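Local coordinates for suppressor protein MPT5 (Saccharomyces cerevisiae, PDB 5BZ1), which binds short sequence elements in the 3'-UTR of target mRNAs through its Pumilio repeat domain and regulates their expression after transcription, at residues I85-V89 and K120-F126; I129-V133 and A163-N169. One frame throughout, in Å; residues are numbered along the deposited sequence.

From the N terminus, the chain enters contact 1 at 85-89, between helix 75-85 and helix 89-93. It runs on through helix 98-107 and helix 112-121. Segment 120-126 then closes this loop of 30 residues. Contact 2 opens directly afterwards at 129-133, on helix 129-137, and closes at 163-169 after 29 more residues. The two loops follow in series; neither nests in nor crosses the other. Contact 1 ties the start of Pumilio 3 to its end and the link into Pumilio 4. Contact 2 ties Pumilio 4 to Pumilio 5. They meet where Q124 packs on I129 and F122 on V132.

Contact 1: I85-V89 and K120-F126; sequences IYPNV and KGFSQEF
The carbonyl O of K120, whose side chain reaches across to Y86, is gripped twice from S123. The OG of S123 gives the shorter bond to K120 O, at 2.6 Å, and the backbone N of S123 gives the second. The hydroxyl comes in somewhat tilted from the carbonyl plane. The K120 side chain is fully extended, with CG anti to the backbone N (chi1 -178°). This carries it past the Y86 ring, with CD near CE1. Its NZ donates to Y86 OH at 3.2 Å. The same Y86 ring turns an edge toward the face of F126. The planes are nearly perpendicular, at 89°, and the stack is offset, with Y86 CE1 3.5 Å from F126 CE2. P87 lies alongside F126 and sets CB 3.6 Å from F126 CD1. The contact belongs to the helical Pumilio repeat fold, in which repeats stack into a curved superhelix. Here it joins the turn before helix 89-93 to the turn after helix 112-121, about 12 Å from the bound RNA at the nearest atoms. At G121 the backbones come close. The glycine CA comes right up to Y86 O in a CH...O contact of 3.2 Å. The CB of V89 points toward 120-126. Its CG2 sits over the centre of the F122 ring as a CH-pi contact, 3.7 Å from CG2 to the F122 centroid. The ring of F122 also stacks with F159. G121 O, next to V89 CG2, accepts a hydrogen bond from T127 OG1.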
# COMPACT_ATOMS: atom_id res chain seq x y z
N ILE A 85 -19.02 3.72 22.11
CA ILE A 85 -19.21 3.51 20.68
C ILE A 85 -18.30 2.47 20.01
O ILE A 85 -18.47 2.20 18.82
CB ILE A 85 -19.13 4.85 19.89
CG1 ILE A 85 -17.80 5.57 20.15
CG2 ILE A 85 -20.29 5.76 20.26
CD1 ILE A 85 -16.69 5.19 19.20
N TYR A 86 -17.35 1.90 20.75
CA TYR A 86 -16.44 0.93 20.14
C TYR A 86 -17.11 -0.29 19.46
O TYR A 86 -16.60 -0.76 18.45
CB TYR A 86 -15.30 0.50 21.09
CG TYR A 86 -15.66 -0.54 22.14
CD1 TYR A 86 -15.65 -1.90 21.83
CD2 TYR A 86 -15.96 -0.17 23.44
CE1 TYR A 86 -15.96 -2.85 22.79
CE2 TYR A 86 -16.27 -1.11 24.40
CZ TYR A 86 -16.27 -2.45 24.07
OH TYR A 86 -16.58 -3.38 25.03
N PRO A 87 -18.24 -0.78 20.00
CA PRO A 87 -18.86 -1.89 19.25
C PRO A 87 -19.38 -1.47 17.86
O PRO A 87 -19.65 -2.35 17.04
CB PRO A 87 -20.04 -2.30 20.13
CG PRO A 87 -19.66 -1.86 21.52
CD PRO A 87 -18.90 -0.58 21.31
N ASN A 88 -19.50 -0.17 17.61
CA ASN A 88 -20.14 0.32 16.38
C ASN A 88 -19.18 0.85 15.32
O ASN A 88 -19.60 1.54 14.40
CB ASN A 88 -21.16 1.41 16.71
CG ASN A 88 -22.08 1.03 17.85
OD1 ASN A 88 -22.89 0.11 17.72
ND2 ASN A 88 -21.96 1.74 18.96
N VAL A 89 -17.89 0.52 15.45
CA VAL A 89 -16.88 1.07 14.55
C VAL A 89 -17.09 0.76 13.07
O VAL A 89 -16.73 1.57 12.22
CB VAL A 89 -15.44 0.67 14.97
CG1 VAL A 89 -15.05 1.37 16.27
CG2 VAL A 89 -15.31 -0.84 15.12
N LYS A 120 -10.53 -3.46 20.05
CA LYS A 120 -11.51 -4.46 20.45
C LYS A 120 -12.76 -4.38 19.57
O LYS A 120 -13.36 -5.40 19.21
CB LYS A 120 -11.89 -4.30 21.92
CG LYS A 120 -12.87 -5.34 22.44
CD LYS A 120 -13.19 -5.10 23.91
CE LYS A 120 -14.29 -6.03 24.40
NZ LYS A 120 -14.60 -5.78 25.83
N GLY A 121 -13.15 -3.16 19.21
CA GLY A 121 -14.31 -2.96 18.37
C GLY A 121 -14.12 -3.51 16.97
O GLY A 121 -15.08 -3.95 16.32
N PHE A 122 -12.88 -3.49 16.50
CA PHE A 122 -12.55 -4.00 15.17
C PHE A 122 -12.27 -5.51 15.19
O PHE A 122 -12.05 -6.11 14.14
CB PHE A 122 -11.34 -3.26 14.59
CG PHE A 122 -11.65 -1.89 14.05
CD1 PHE A 122 -12.42 -1.75 12.90
CD2 PHE A 122 -11.17 -0.75 14.68
CE1 PHE A 122 -12.71 -0.49 12.39
CE2 PHE A 122 -11.46 0.51 14.18
CZ PHE A 122 -12.23 0.64 13.03
N SER A 123 -12.27 -6.10 16.38
CA SER A 123 -12.04 -7.54 16.50
C SER A 123 -13.30 -8.31 16.10
O SER A 123 -14.38 -7.73 15.97
CB SER A 123 -11.65 -7.92 17.93
OG SER A 123 -12.77 -7.85 18.80
N GLN A 124 -13.15 -9.62 15.91
CA GLN A 124 -14.25 -10.46 15.46
C GLN A 124 -15.41 -10.54 16.44
O GLN A 124 -16.49 -11.00 16.09
CB GLN A 124 -13.75 -11.86 15.10
CG GLN A 124 -12.95 -11.90 13.80
CD GLN A 124 -12.57 -13.31 13.40
OE1 GLN A 124 -13.43 -14.17 13.22
NE2 GLN A 124 -11.27 -13.56 13.27
N GLU A 125 -15.19 -10.10 17.68
CA GLU A 125 -16.26 -10.07 18.66
C GLU A 125 -17.36 -9.09 18.23
O GLU A 125 -18.53 -9.29 18.55
CB GLU A 125 -15.70 -9.67 20.03
CG GLU A 125 -16.72 -9.71 21.17
CD GLU A 125 -16.14 -9.28 22.50
OE1 GLU A 125 -14.92 -9.01 22.56
OE2 GLU A 125 -16.90 -9.20 23.49
N PHE A 126 -16.98 -8.06 17.48
CA PHE A 126 -17.92 -7.02 17.06
C PHE A 126 -17.92 -6.76 15.55
O PHE A 126 -18.90 -6.24 15.01
CB PHE A 126 -17.63 -5.71 17.80
CG PHE A 126 -17.77 -5.81 19.30
CD1 PHE A 126 -19.03 -5.76 19.89
CD2 PHE A 126 -16.65 -5.94 20.11
CE1 PHE A 126 -19.17 -5.85 21.27
CE2 PHE A 126 -16.78 -6.03 21.49
CZ PHE A 126 -18.04 -5.98 22.07

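Contact 2: I129-V133 and A163-N169; sequences IEQVV and AIVEQNN
I129 and V132 pack on A163, one helical turn of 129-137 set against the C-terminal part of helix 158-165. I129 turns its two branches to different partners. Its CG2 lies anti to the backbone N and comes to 3.7 Å from A163 CA. Its CG1 branch is extended (chi2 177°) and takes CD1 out to the carboxylate of E166, 4.0 Å from E166 OE1. V132 touches with CG1, 3.6 Å from A163 CB. The small methyl of A163 lets the backbones approach, with CA of I129 5.0 Å from CA of A163. V133 uses CG2 against the amide of N169, 3.5 Å from N169 ND2. That amide is held in place by its own segment. N169 ND2 donates to A163 O at 2.7 Å, nearly straight (165°) and in the plane of both groups. The bond fixes the rotation of the amide, and its nitrogen also touches CG2 of I129. E166 is extended at its first torsion but bent at the second (chi2 74°), and the bent side chain crosses that of I129 at about a right angle. Q167 NE2 meets E166 OE2 on the anti side, out of the carboxylate plane. An alanine in place of E166 would probably take away part of the cover over CD1 of I129 and leave the Q167 amide without this acceptor. E166 to N169 form a type II' turn leading into helix 169-174. Such apolar helix-to-helix packing between successive repeats is characteristic of the Pumilio superhelix, here joining Pumilio 4 to Pumilio 5.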
# COMPACT_ATOMS: atom_id res chain seq x y z
N ILE A 129 -14.57 -10.61 9.77
CA ILE A 129 -13.49 -10.53 8.80
C ILE A 129 -14.00 -9.95 7.48
O ILE A 129 -13.37 -9.08 6.88
CB ILE A 129 -12.85 -11.91 8.54
CG1 ILE A 129 -11.94 -12.31 9.70
CG2 ILE A 129 -12.06 -11.91 7.24
CD1 ILE A 129 -11.33 -13.69 9.56
N GLU A 130 -15.15 -10.44 7.04
CA GLU A 130 -15.81 -9.96 5.83
C GLU A 130 -16.06 -8.45 5.93
O GLU A 130 -15.87 -7.72 4.95
CB GLU A 130 -17.13 -10.71 5.64
CG GLU A 130 -17.85 -10.42 4.33
CD GLU A 130 -19.17 -11.16 4.21
OE1 GLU A 130 -19.40 -12.11 5.00
OE2 GLU A 130 -19.98 -10.80 3.33
N GLN A 131 -16.48 -7.99 7.10
CA GLN A 131 -16.71 -6.57 7.32
C GLN A 131 -15.41 -5.76 7.29
O GLN A 131 -15.40 -4.63 6.79
CB GLN A 131 -17.48 -6.35 8.63
CG GLN A 131 -18.99 -6.60 8.50
CD GLN A 131 -19.71 -6.54 9.83
OE1 GLN A 131 -19.12 -6.84 10.88
NE2 GLN A 131 -20.98 -6.16 9.81
N VAL A 132 -14.32 -6.34 7.79
CA VAL A 132 -13.02 -5.67 7.74
C VAL A 132 -12.54 -5.49 6.30
O VAL A 132 -12.03 -4.42 5.94
CB VAL A 132 -11.94 -6.42 8.56
CG1 VAL A 132 -10.59 -5.74 8.41
CG2 VAL A 132 -12.33 -6.47 10.04
N VAL A 133 -12.70 -6.53 5.49
CA VAL A 133 -12.36 -6.44 4.07
C VAL A 133 -13.17 -5.31 3.42
O VAL A 133 -12.63 -4.49 2.68
CB VAL A 133 -12.63 -7.77 3.33
CG1 VAL A 133 -12.52 -7.58 1.83
CG2 VAL A 133 -11.66 -8.84 3.80
N ALA A 163 -7.76 -10.44 8.38
CA ALA A 163 -8.70 -10.27 7.28
C ALA A 163 -8.04 -10.50 5.92
O ALA A 163 -8.62 -11.12 5.03
CB ALA A 163 -9.32 -8.89 7.33
N ILE A 164 -6.82 -9.99 5.77
CA ILE A 164 -6.08 -10.07 4.52
C ILE A 164 -5.71 -11.50 4.14
O ILE A 164 -5.88 -11.91 2.99
CB ILE A 164 -4.81 -9.20 4.57
CG1 ILE A 164 -5.18 -7.72 4.63
CG2 ILE A 164 -3.91 -9.46 3.37
CD1 ILE A 164 -4.01 -6.81 4.86
N VAL A 165 -5.19 -12.25 5.11
CA VAL A 165 -4.68 -13.60 4.83
C VAL A 165 -5.76 -14.68 4.80
O VAL A 165 -5.49 -15.83 4.47
CB VAL A 165 -3.57 -14.02 5.82
CG1 VAL A 165 -2.48 -12.96 5.88
CG2 VAL A 165 -4.15 -14.27 7.21
N GLU A 166 -6.99 -14.31 5.16
CA GLU A 166 -8.10 -15.26 5.16
C GLU A 166 -8.46 -15.68 3.74
O GLU A 166 -8.86 -14.84 2.92
CB GLU A 166 -9.32 -14.67 5.87
CG GLU A 166 -10.52 -15.60 5.94
CD GLU A 166 -10.35 -16.71 6.97
OE1 GLU A 166 -9.39 -16.65 7.77
OE2 GLU A 166 -11.18 -17.65 6.98
N GLN A 167 -8.31 -16.97 3.45
CA GLN A 167 -8.66 -17.54 2.14
C GLN A 167 -8.05 -16.78 0.96
O GLN A 167 -6.83 -16.74 0.82
CB GLN A 167 -10.19 -17.66 2.01
CG GLN A 167 -10.78 -18.79 2.85
CD GLN A 167 -12.26 -18.60 3.15
OE1 GLN A 167 -13.09 -18.51 2.25
NE2 GLN A 167 -12.59 -18.55 4.44
N ASN A 168 -8.90 -16.17 0.13
CA ASN A 168 -8.41 -15.43 -1.04
C ASN A 168 -8.67 -13.93 -0.95
O ASN A 168 -8.74 -13.24 -1.97
CB ASN A 168 -9.02 -15.99 -2.32
CG ASN A 168 -10.52 -15.74 -2.42
OD1 ASN A 168 -11.22 -15.75 -1.41
ND2 ASN A 168 -11.00 -15.50 -3.63
N ASN A 169 -8.81 -13.41 0.27
CA ASN A 169 -9.03 -11.99 0.48
C ASN A 169 -7.90 -11.11 -0.06
O ASN A 169 -8.10 -9.93 -0.33
CB ASN A 169 -9.27 -11.68 1.97
CG ASN A 169 -10.57 -12.27 2.49
OD1 ASN A 169 -11.40 -12.75 1.73
ND2 ASN A 169 -10.75 -12.23 3.81